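Local coordinates for proteolytically activated form of PPO4 Tyrosinase (Agaricus bisporus var. bisporus H97, PDB 4OUA), which catalyses the copper-dependent o-hydroxylation of monophenols and the oxidation of the resulting o-diphenols to o-quinones, the initial step of melanin synthesis, at residues A[33-38]-A[47-52]; A[142-147]-A[189-194]; A[217-222]-A[286-291]; A[352-357]-A[363-368]. All coordinates share one frame; numbering follows the deposited sequence.

Contact 1 of 4, residues A[33-38]-A[47-52]; sequences RALQAI and SSFFQL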
# COMPACT_ATOMS: atom_id res chain seq x y z
N ARG A 33 8.98 -15.25 2.52
CA ARG A 33 9.45 -16.03 1.39
C ARG A 33 9.02 -15.41 0.06
O ARG A 33 9.84 -15.23 -0.84
CB ARG A 33 8.94 -17.47 1.47
CG ARG A 33 9.54 -18.29 2.60
CD ARG A 33 11.05 -18.38 2.48
NE ARG A 33 11.60 -19.47 3.28
CZ ARG A 33 12.90 -19.73 3.41
NH1 ARG A 33 13.79 -18.97 2.79
NH2 ARG A 33 13.30 -20.74 4.17
N ALA A 34 7.74 -15.07 -0.04
CA ALA A 34 7.18 -14.54 -1.28
C ALA A 34 7.73 -13.15 -1.59
O ALA A 34 7.96 -12.82 -2.75
CB ALA A 34 5.66 -14.51 -1.21
N LEU A 35 7.93 -12.35 -0.55
CA LEU A 35 8.45 -11.00 -0.73
C LEU A 35 9.90 -11.04 -1.20
O LEU A 35 10.31 -10.25 -2.06
CB LEU A 35 8.34 -10.21 0.58
CG LEU A 35 8.79 -8.75 0.53
CD1 LEU A 35 8.06 -8.00 -0.56
CD2 LEU A 35 8.58 -8.09 1.88
N GLN A 36 10.68 -11.96 -0.65
CA GLN A 36 12.05 -12.15 -1.09
C GLN A 36 12.07 -12.69 -2.51
O GLN A 36 12.95 -12.37 -3.31
CB GLN A 36 12.80 -13.10 -0.14
CG GLN A 36 14.26 -13.31 -0.49
CD GLN A 36 15.12 -12.10 -0.17
OE1 GLN A 36 15.16 -11.63 0.97
NE2 GLN A 36 15.81 -11.59 -1.18
N ALA A 37 11.07 -13.51 -2.83
CA ALA A 37 10.98 -14.14 -4.14
C ALA A 37 10.76 -13.12 -5.25
O ALA A 37 11.39 -13.20 -6.31
CB ALA A 37 9.86 -15.18 -4.15
N ILE A 38 9.87 -12.17 -5.01
CA ILE A 38 9.55 -11.16 -6.02
C ILE A 38 10.60 -10.05 -6.06
O ILE A 38 10.73 -9.34 -7.05
CB ILE A 38 8.16 -10.54 -5.78
CG1 ILE A 38 8.12 -9.81 -4.43
CG2 ILE A 38 7.08 -11.61 -5.83
CD1 ILE A 38 6.79 -9.14 -4.15
N SER A 47 5.86 -9.12 -13.16
CA SER A 47 5.37 -9.61 -11.87
C SER A 47 6.47 -9.58 -10.81
O SER A 47 6.40 -10.31 -9.82
CB SER A 47 4.82 -11.03 -12.01
OG SER A 47 5.85 -11.94 -12.37
N SER A 48 7.47 -8.73 -11.01
CA SER A 48 8.55 -8.59 -10.04
C SER A 48 8.30 -7.39 -9.14
O SER A 48 7.55 -6.48 -9.49
CB SER A 48 9.90 -8.46 -10.74
OG SER A 48 10.05 -7.20 -11.36
N PHE A 49 8.95 -7.39 -7.98
CA PHE A 49 8.83 -6.30 -7.01
C PHE A 49 9.19 -4.95 -7.63
O PHE A 49 8.59 -3.94 -7.30
CB PHE A 49 9.73 -6.57 -5.80
CG PHE A 49 9.65 -5.51 -4.74
CD1 PHE A 49 10.53 -4.44 -4.76
CD2 PHE A 49 8.72 -5.58 -3.73
CE1 PHE A 49 10.47 -3.46 -3.78
CE2 PHE A 49 8.65 -4.61 -2.75
CZ PHE A 49 9.53 -3.54 -2.78
N PHE A 50 10.16 -4.96 -8.53
CA PHE A 50 10.64 -3.72 -9.14
C PHE A 50 9.61 -3.09 -10.07
O PHE A 50 9.33 -1.90 -9.97
CB PHE A 50 11.94 -3.97 -9.91
CG PHE A 50 12.53 -2.73 -10.53
CD1 PHE A 50 13.33 -1.88 -9.78
CD2 PHE A 50 12.27 -2.41 -11.85
CE1 PHE A 50 13.87 -0.74 -10.34
CE2 PHE A 50 12.80 -1.27 -12.41
CZ PHE A 50 13.61 -0.43 -11.66
N GLN A 51 9.04 -3.90 -10.96
CA GLN A 51 8.05 -3.40 -11.90
C GLN A 51 6.74 -3.04 -11.20
O GLN A 51 6.04 -2.12 -11.62
CB GLN A 51 7.79 -4.43 -13.00
CG GLN A 51 8.90 -4.52 -14.03
CD GLN A 51 9.09 -3.23 -14.80
OE1 GLN A 51 8.14 -2.69 -15.37
NE2 GLN A 51 10.31 -2.72 -14.82
N LEU A 52 6.42 -3.77 -10.14
CA LEU A 52 5.22 -3.51 -9.37
C LEU A 52 5.32 -2.17 -8.64
O LEU A 52 4.39 -1.36 -8.67
CB LEU A 52 4.96 -4.64 -8.37
CG LEU A 52 4.51 -5.97 -8.96
CD1 LEU A 52 4.38 -7.03 -7.87
CD2 LEU A 52 3.20 -5.82 -9.71
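Leu35 meets Phe49 through one methyl. Its CG stands anti to the backbone N (chi1 -177°), and this carries CD1 to 4.0 Å from Phe49 CD2. The methyl meets the ring obliquely. The same leucine also touches Tyr97 of helix 86-109. One turn later, Ile38 makes the larger part of the contact. Its CB points at the second segment. Its CG1 branch, placed between the backbone N and the carbonyl carbon (chi1 63°), packs 3.9 Å from Phe49 CB. CD1 lies at the edge of the phenyl ring, near its plane. The Ile38 backbone takes part as well. Phe49 N donates to Ile38 O at 2.8 Å, with an N-H...O angle of 167°. Ser48 is the N-cap of helix 49-54. Its OG accepts a weak capping bond from Gln51 N at 3.5 Å, and it also bonds to Asp45 O. Phe49 meets the ring of Tyr168 as well. The contact thus joins the end of helix 25-39 to the start of helix 49-54. Leu35, Ile38 and Phe49 are buried and pack beside the backbone bond. The junction is therefore mainly apolar, with one hydrogen bond satisfying polar atoms of both helix ends.

Contact 2 of 4, residues A[142-147]-A[189-194]; sequences EIIKLE and TVRNPD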
# COMPACT_ATOMS: atom_id res chain seq x y z
N GLU A 142 9.80 -6.63 13.57
CA GLU A 142 9.93 -7.38 12.33
C GLU A 142 9.86 -6.46 11.11
O GLU A 142 10.36 -6.80 10.04
CB GLU A 142 8.85 -8.45 12.22
CG GLU A 142 8.96 -9.57 13.25
CD GLU A 142 8.47 -9.16 14.62
OE1 GLU A 142 8.22 -7.95 14.83
OE2 GLU A 142 8.33 -10.05 15.49
N ILE A 143 9.25 -5.29 11.29
CA ILE A 143 9.00 -4.38 10.18
C ILE A 143 10.04 -3.28 10.08
O ILE A 143 10.31 -2.76 8.99
CB ILE A 143 7.61 -3.74 10.30
CG1 ILE A 143 6.53 -4.82 10.32
CG2 ILE A 143 7.36 -2.76 9.17
CD1 ILE A 143 6.54 -5.70 9.09
N ILE A 144 10.65 -2.92 11.21
CA ILE A 144 11.47 -1.72 11.27
C ILE A 144 12.88 -1.94 11.81
O ILE A 144 13.78 -1.14 11.52
CB ILE A 144 10.78 -0.65 12.15
CG1 ILE A 144 11.45 0.71 11.96
CG2 ILE A 144 10.79 -1.07 13.61
CD1 ILE A 144 11.40 1.22 10.54
N LYS A 145 13.10 -3.00 12.58
CA LYS A 145 14.37 -3.16 13.29
C LYS A 145 15.09 -4.48 13.04
O LYS A 145 16.30 -4.49 12.82
CB LYS A 145 14.13 -2.99 14.79
CG LYS A 145 15.39 -3.11 15.64
CD LYS A 145 15.20 -2.51 17.02
CE LYS A 145 14.04 -3.16 17.76
NZ LYS A 145 13.83 -2.55 19.11
N LEU A 146 14.36 -5.59 13.06
CA LEU A 146 14.98 -6.92 12.97
C LEU A 146 15.61 -7.21 11.61
O LEU A 146 14.91 -7.43 10.63
CB LEU A 146 13.95 -8.00 13.30
CG LEU A 146 13.48 -8.07 14.75
CD1 LEU A 146 12.39 -9.12 14.91
CD2 LEU A 146 14.65 -8.38 15.67
N GLU A 147 16.94 -7.22 11.58
CA GLU A 147 17.68 -7.58 10.37
C GLU A 147 17.40 -9.03 9.97
O GLU A 147 17.31 -9.34 8.78
CB GLU A 147 19.19 -7.38 10.59
CG GLU A 147 19.62 -5.93 10.62
CD GLU A 147 19.58 -5.27 9.25
OE1 GLU A 147 19.48 -6.01 8.24
OE2 GLU A 147 19.64 -4.03 9.19
N THR A 189 17.09 0.72 -0.82
CA THR A 189 16.18 1.74 -0.29
C THR A 189 16.58 2.12 1.14
O THR A 189 17.07 1.28 1.90
CB THR A 189 14.72 1.26 -0.32
OG1 THR A 189 14.59 0.04 0.43
CG2 THR A 189 14.28 1.01 -1.76
N VAL A 190 16.38 3.38 1.49
CA VAL A 190 16.82 3.87 2.79
C VAL A 190 15.74 4.63 3.55
O VAL A 190 15.00 5.43 2.96
CB VAL A 190 18.05 4.78 2.64
CG1 VAL A 190 18.30 5.55 3.93
CG2 VAL A 190 19.27 3.95 2.27
N ARG A 191 15.65 4.38 4.85
CA ARG A 191 14.68 5.05 5.71
C ARG A 191 15.34 6.03 6.67
O ARG A 191 16.27 5.67 7.39
CB ARG A 191 13.88 4.01 6.51
CG ARG A 191 13.04 3.08 5.66
CD ARG A 191 12.40 1.99 6.51
NE ARG A 191 11.74 0.99 5.69
CZ ARG A 191 11.25 -0.16 6.16
NH1 ARG A 191 11.35 -0.45 7.45
NH2 ARG A 191 10.66 -1.01 5.34
N ASN A 192 14.86 7.27 6.66
CA ASN A 192 15.33 8.29 7.59
C ASN A 192 16.85 8.48 7.55
O ASN A 192 17.53 8.31 8.56
CB ASN A 192 14.90 7.93 9.02
CG ASN A 192 14.94 9.12 9.97
OD1 ASN A 192 14.64 10.25 9.58
ND2 ASN A 192 15.31 8.86 11.22
N PRO A 193 17.39 8.83 6.37
CA PRO A 193 18.84 8.94 6.16
C PRO A 193 19.46 10.15 6.85
O PRO A 193 18.80 11.17 7.05
CB PRO A 193 18.96 9.07 4.64
CG PRO A 193 17.68 9.70 4.22
CD PRO A 193 16.63 9.15 5.14
N ASP A 194 20.73 10.02 7.22
CA ASP A 194 21.47 11.12 7.84
C ASP A 194 22.11 12.01 6.79
O ASP A 194 21.82 11.90 5.60
CB ASP A 194 22.55 10.58 8.79
CG ASP A 194 21.98 10.09 10.11
OD1 ASP A 194 20.96 10.65 10.57
OD2 ASP A 194 22.55 9.14 10.69
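Arg191 reaches Ile143 with its guanidinium. NH1 donates to Ile143 O at 3.0 Å, with an N-H...O angle of 164°. The oxygen lies at the guanidinium edge, 3° out of its plane, and the donor lies in the carbonyl plane. The bond is therefore well directed at both ends. Ile144 adds its CD1 methyl, also near the guanidinium plane, 3.5 Å from Arg191 NH1. Its CG1 is anti to the backbone N (chi1 -167°), which swings the methyl toward the arginine. The Arg191 chain is extended from CG to NE and spans the gap between backbones whose nearest CA atoms, Ile144 CA and Arg191 CA, are 9.3 Å apart. Further out, Arg191 NH2 forms a salt bridge with Asp275 OD1. Ile143 packs on Ile277 and Leu280 of helix 277-295, and Ile144 packs on Leu204 and Ile205 of helix 201-224. A leucine in place of Arg191 would probably leave the buried Ile143 carbonyl and the Asp275 carboxylate without their mate. This is a buried arginine tying a long loop to the end of a short helix within the tyrosinase central domain, and the Arg191 side chain is about 10 Å from that of the copper ligand His254.

Contact 3 of 4, residues A[217-222]-A[286-291]; sequences EKTYNM and DRHLSL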
# COMPACT_ATOMS: atom_id res chain seq x y z
N GLU A 217 -4.83 11.79 16.27
CA GLU A 217 -5.79 12.88 16.18
C GLU A 217 -6.07 13.27 14.73
O GLU A 217 -7.21 13.54 14.37
CB GLU A 217 -5.29 14.10 16.96
CG GLU A 217 -5.19 13.87 18.46
CD GLU A 217 -4.72 15.10 19.21
OE1 GLU A 217 -3.88 15.84 18.67
OE2 GLU A 217 -5.21 15.33 20.34
N LYS A 218 -5.02 13.30 13.91
CA LYS A 218 -5.19 13.59 12.49
C LYS A 218 -6.06 12.53 11.82
O LYS A 218 -6.93 12.86 11.01
CB LYS A 218 -3.83 13.66 11.79
CG LYS A 218 -3.02 14.91 12.07
CD LYS A 218 -1.97 15.12 10.99
CE LYS A 218 -1.02 16.26 11.32
NZ LYS A 218 -0.07 15.89 12.40
N THR A 219 -5.82 11.27 12.16
CA THR A 219 -6.56 10.16 11.57
C THR A 219 -8.02 10.18 11.99
O THR A 219 -8.91 9.92 11.19
CB THR A 219 -5.95 8.81 11.96
OG1 THR A 219 -4.56 8.78 11.59
CG2 THR A 219 -6.68 7.67 11.26
N TYR A 220 -8.26 10.50 13.26
CA TYR A 220 -9.61 10.59 13.80
C TYR A 220 -10.45 11.59 13.02
O TYR A 220 -11.53 11.26 12.52
CB TYR A 220 -9.56 10.97 15.28
CG TYR A 220 -10.91 11.06 15.95
CD1 TYR A 220 -11.60 9.92 16.34
CD2 TYR A 220 -11.50 12.30 16.20
CE1 TYR A 220 -12.84 10.00 16.95
CE2 TYR A 220 -12.74 12.39 16.81
CZ TYR A 220 -13.40 11.24 17.18
OH TYR A 220 -14.63 11.32 17.79
N ASN A 221 -9.96 12.82 12.91
CA ASN A 221 -10.68 13.89 12.23
C ASN A 221 -10.89 13.61 10.75
O ASN A 221 -11.85 14.07 10.14
CB ASN A 221 -9.95 15.22 12.40
CG ASN A 221 -9.86 15.66 13.85
OD1 ASN A 221 -10.82 15.53 14.61
ND2 ASN A 221 -8.70 16.16 14.24
N MET A 222 -9.97 12.84 10.16
CA MET A 222 -10.06 12.49 8.75
C MET A 222 -11.21 11.53 8.51
O MET A 222 -12.00 11.71 7.58
CB MET A 222 -8.74 11.87 8.28
CG MET A 222 -8.78 11.30 6.86
SD MET A 222 -9.17 9.54 6.83
CE MET A 222 -7.93 8.89 7.95
N ASP A 286 -6.05 2.10 2.63
CA ASP A 286 -7.22 1.51 2.01
C ASP A 286 -8.25 1.11 3.06
O ASP A 286 -9.45 1.15 2.81
CB ASP A 286 -6.83 0.29 1.17
CG ASP A 286 -7.98 -0.23 0.34
OD1 ASP A 286 -8.18 0.27 -0.79
OD2 ASP A 286 -8.69 -1.15 0.81
N ARG A 287 -7.77 0.74 4.24
CA ARG A 287 -8.65 0.38 5.34
C ARG A 287 -9.42 1.60 5.83
O ARG A 287 -10.57 1.50 6.24
CB ARG A 287 -7.86 -0.24 6.50
CG ARG A 287 -8.73 -0.81 7.61
CD ARG A 287 -7.90 -1.47 8.69
NE ARG A 287 -7.24 -0.49 9.54
CZ ARG A 287 -7.66 -0.14 10.75
NH1 ARG A 287 -8.74 -0.70 11.26
NH2 ARG A 287 -6.99 0.77 11.45
N HIS A 288 -8.76 2.75 5.79
CA HIS A 288 -9.39 4.01 6.14
C HIS A 288 -10.55 4.29 5.20
O HIS A 288 -11.63 4.72 5.63
CB HIS A 288 -8.38 5.16 6.09
CG HIS A 288 -7.37 5.13 7.20
ND1 HIS A 288 -6.25 5.94 7.22
CD2 HIS A 288 -7.31 4.39 8.33
CE1 HIS A 288 -5.55 5.70 8.31
NE2 HIS A 288 -6.18 4.76 9.00
N LEU A 289 -10.33 4.03 3.92
CA LEU A 289 -11.36 4.21 2.91
C LEU A 289 -12.56 3.30 3.19
O LEU A 289 -13.71 3.72 3.05
CB LEU A 289 -10.80 3.93 1.51
CG LEU A 289 -11.75 4.18 0.34
CD1 LEU A 289 -12.24 5.61 0.35
CD2 LEU A 289 -11.05 3.85 -0.97
N SER A 290 -12.28 2.07 3.60
CA SER A 290 -13.33 1.12 3.94
C SER A 290 -14.11 1.58 5.17
O SER A 290 -15.34 1.49 5.20
CB SER A 290 -12.74 -0.28 4.19
OG SER A 290 -12.21 -0.83 3.00
N LEU A 291 -13.39 2.08 6.17
CA LEU A 291 -14.01 2.58 7.39
C LEU A 291 -14.84 3.83 7.11
O LEU A 291 -15.96 3.98 7.61
CB LEU A 291 -12.96 2.88 8.45
CG LEU A 291 -12.29 1.68 9.12
CD1 LEU A 291 -11.30 2.14 10.18
CD2 LEU A 291 -13.33 0.76 9.73
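Thr219 and Met222 both touch the imidazole of His288, each through a methyl group in van der Waals contact. Thr219 CG2 lies 3.7 Å from His288 NE2 and equally near CE1, at the far end of the ring. The threonine holds this methyl anti to the backbone N (chi1 -56°, measured to OG1). Its hydroxyl is turned back to its own helix and bonds to Thr215 O. Met222 CE lies 3.5 Å from His288 ND1, nearer the root of the ring. Both methyls sit obliquely to the ring plane; the side chains as a whole cross the histidine at about a right angle.

The three residues join helix 201-224 to helix 277-295. Both belong to the helical bundle of the tyrosinase family, which holds the dinuclear (type 3) copper centre. Helix 277-295 carries the copper ligand His282, and helix 246-258 carries His250 and His254. The His288 side chain is about 11 Å from a bound copper ion.

The sulfur makes a second kind of contact. Met222 SD is 5.2 Å from the centroid of the His288 ring, 42° off the ring normal, so it too sits obliquely. The methionine chain is bent at chi2 and chi3, which turns CE back to the imidazole. Helix 246-258 packs against the same three side chains: Val249 touches Thr219 and Met222, while Leu246 touches Met222 and His288.

Contact 4 of 4, residues A[352-357]-A[363-368]; sequences PDFDKV and DLVRDY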
# COMPACT_ATOMS: atom_id res chain seq x y z
N PRO A 352 -10.81 -6.81 9.24
CA PRO A 352 -11.35 -7.42 10.46
C PRO A 352 -12.22 -6.47 11.28
O PRO A 352 -12.88 -6.91 12.22
CB PRO A 352 -10.09 -7.82 11.24
CG PRO A 352 -9.02 -6.93 10.72
CD PRO A 352 -9.34 -6.70 9.28
N ASP A 353 -12.21 -5.19 10.93
CA ASP A 353 -13.02 -4.19 11.62
C ASP A 353 -14.51 -4.45 11.43
O ASP A 353 -15.33 -3.96 12.20
CB ASP A 353 -12.67 -2.78 11.13
CG ASP A 353 -11.18 -2.50 11.19
OD1 ASP A 353 -10.47 -2.83 10.21
OD2 ASP A 353 -10.71 -1.94 12.21
N PHE A 354 -14.84 -5.22 10.40
CA PHE A 354 -16.24 -5.45 10.03
C PHE A 354 -16.74 -6.84 10.40
O PHE A 354 -17.88 -7.19 10.09
CB PHE A 354 -16.42 -5.23 8.53
CG PHE A 354 -16.02 -3.86 8.06
CD1 PHE A 354 -16.88 -2.78 8.20
CD2 PHE A 354 -14.78 -3.65 7.47
CE1 PHE A 354 -16.51 -1.52 7.77
CE2 PHE A 354 -14.41 -2.40 7.04
CZ PHE A 354 -15.27 -1.33 7.19
N ASP A 355 -15.90 -7.64 11.06
CA ASP A 355 -16.21 -9.05 11.30
C ASP A 355 -17.49 -9.26 12.11
O ASP A 355 -18.27 -10.17 11.82
CB ASP A 355 -15.04 -9.73 12.00
CG ASP A 355 -13.89 -10.04 11.06
OD1 ASP A 355 -14.11 -10.06 9.83
OD2 ASP A 355 -12.76 -10.26 11.54
N LYS A 356 -17.70 -8.43 13.13
CA LYS A 356 -18.85 -8.60 14.02
C LYS A 356 -20.14 -8.02 13.44
O LYS A 356 -21.19 -8.09 14.07
CB LYS A 356 -18.56 -7.96 15.38
CG LYS A 356 -18.02 -8.93 16.42
CD LYS A 356 -16.64 -9.44 16.04
CE LYS A 356 -16.11 -10.41 17.10
NZ LYS A 356 -14.69 -10.80 16.84
N VAL A 357 -20.06 -7.45 12.24
CA VAL A 357 -21.24 -6.85 11.61
C VAL A 357 -21.38 -7.27 10.15
O VAL A 357 -21.90 -6.50 9.33
CB VAL A 357 -21.20 -5.31 11.68
CG1 VAL A 357 -21.30 -4.84 13.13
CG2 VAL A 357 -19.95 -4.77 11.01
N ASP A 363 -27.14 0.84 8.39
CA ASP A 363 -27.38 1.66 9.57
C ASP A 363 -26.67 1.08 10.79
O ASP A 363 -26.01 1.81 11.54
CB ASP A 363 -28.88 1.78 9.84
CG ASP A 363 -29.23 2.97 10.71
OD1 ASP A 363 -28.55 4.01 10.58
OD2 ASP A 363 -30.17 2.86 11.52
N LEU A 364 -26.80 -0.22 10.99
CA LEU A 364 -26.12 -0.90 12.09
C LEU A 364 -24.60 -0.82 11.94
O LEU A 364 -23.88 -0.63 12.92
CB LEU A 364 -26.55 -2.37 12.17
CG LEU A 364 -25.67 -3.27 13.03
CD1 LEU A 364 -25.62 -2.78 14.47
CD2 LEU A 364 -26.14 -4.71 12.97
N VAL A 365 -24.13 -0.97 10.70
CA VAL A 365 -22.70 -0.91 10.42
C VAL A 365 -22.14 0.48 10.72
O VAL A 365 -21.07 0.61 11.30
CB VAL A 365 -22.41 -1.27 8.94
CG1 VAL A 365 -20.95 -0.99 8.61
CG2 VAL A 365 -22.76 -2.72 8.67
N ARG A 366 -22.88 1.51 10.32
CA ARG A 366 -22.45 2.89 10.53
C ARG A 366 -22.32 3.22 12.02
O ARG A 366 -21.49 4.04 12.41
CB ARG A 366 -23.41 3.87 9.85
CG ARG A 366 -23.08 5.33 10.11
CD ARG A 366 -23.82 6.25 9.14
NE ARG A 366 -25.27 6.12 9.24
CZ ARG A 366 -26.13 6.69 8.40
NH1 ARG A 366 -25.68 7.43 7.40
NH2 ARG A 366 -27.44 6.52 8.56
N ASP A 367 -23.15 2.58 12.84
CA ASP A 367 -23.12 2.81 14.28
C ASP A 367 -22.01 2.00 14.94
O ASP A 367 -21.37 2.47 15.88
CB ASP A 367 -24.47 2.47 14.91
CG ASP A 367 -25.57 3.40 14.44
OD1 ASP A 367 -25.27 4.56 14.10
OD2 ASP A 367 -26.75 2.97 14.42
N TYR A 368 -21.79 0.79 14.44
CA TYR A 368 -20.74 -0.07 14.96
C TYR A 368 -19.36 0.49 14.64
O TYR A 368 -18.49 0.58 15.51
CB TYR A 368 -20.87 -1.49 14.40
CG TYR A 368 -19.81 -2.44 14.89
CD1 TYR A 368 -19.96 -3.12 16.09
CD2 TYR A 368 -18.65 -2.68 14.16
CE1 TYR A 368 -19.00 -4.00 16.55
CE2 TYR A 368 -17.68 -3.55 14.61
CZ TYR A 368 -17.86 -4.21 15.81
OH TYR A 368 -16.90 -5.08 16.26
O HOH W 1 -15.59 -6.30 14.21
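Val365 packs on Val357 and Phe354 near the start of helix 362-377. Its CG2 lies 4.2 Å from Val357 CG2, and the two valines cross obliquely. Its other methyl, CG1, reaches the edge of the Phe354 ring, 4.5 Å from Phe354 CD1.

Tyr368, one turn on, carries much of the contact. Its CG is anti to the backbone N (chi1 180°), which extends the ring over the loop. Val357 CG1 sits over one face, 3.6 Å from the Tyr368 ring centroid and 24° off the normal, in a CH-pi contact. This methyl is displaced toward the rim and lies nearest to Tyr368 CG. Asp353 O meets the ring edge in plane, 3.4 Å from Tyr368 CE2. Lys356 CB lies 3.4 Å from Tyr368 OH, oblique to the ring, while the end of the lysine leads away.

A water joins the phenol to the loop. It lies 2.7 Å from Tyr368 OH, accepts from Lys356 N at 3.2 Å, and donates weakly to Asp353 O. Replacing Tyr368 by an alanine would probably take the cover off Val357 and leave this water without its phenol partner.

The contact is a turn packed back on the helix that follows it. The turn comes after strand 349-350 and runs into helix 362-377. Helix 277-295 lies behind it: Phe354 packs on Ser290, Leu291 and Ala294, and Asp353 is held by Arg287 of that helix and by His372 of helix 362-377.

In the fold
The four contacts follow one another in series along the chain. Contacts 1 and 2 have centres 19 Å apart, with nearest atoms about 6 Å apart. Contacts 3 and 4 lie on the other side of the chain's centre from contact 1, with centres 29 Å and 34 Å from it. Contacts 3 and 4 touch directly, with centres 15 Å apart. Helix 277-295 is the common element: it belongs to contact 3, backs contact 4, and packs on Ile143 of contact 2. It thus runs from the copper site, where it carries His282, to helix 362-377.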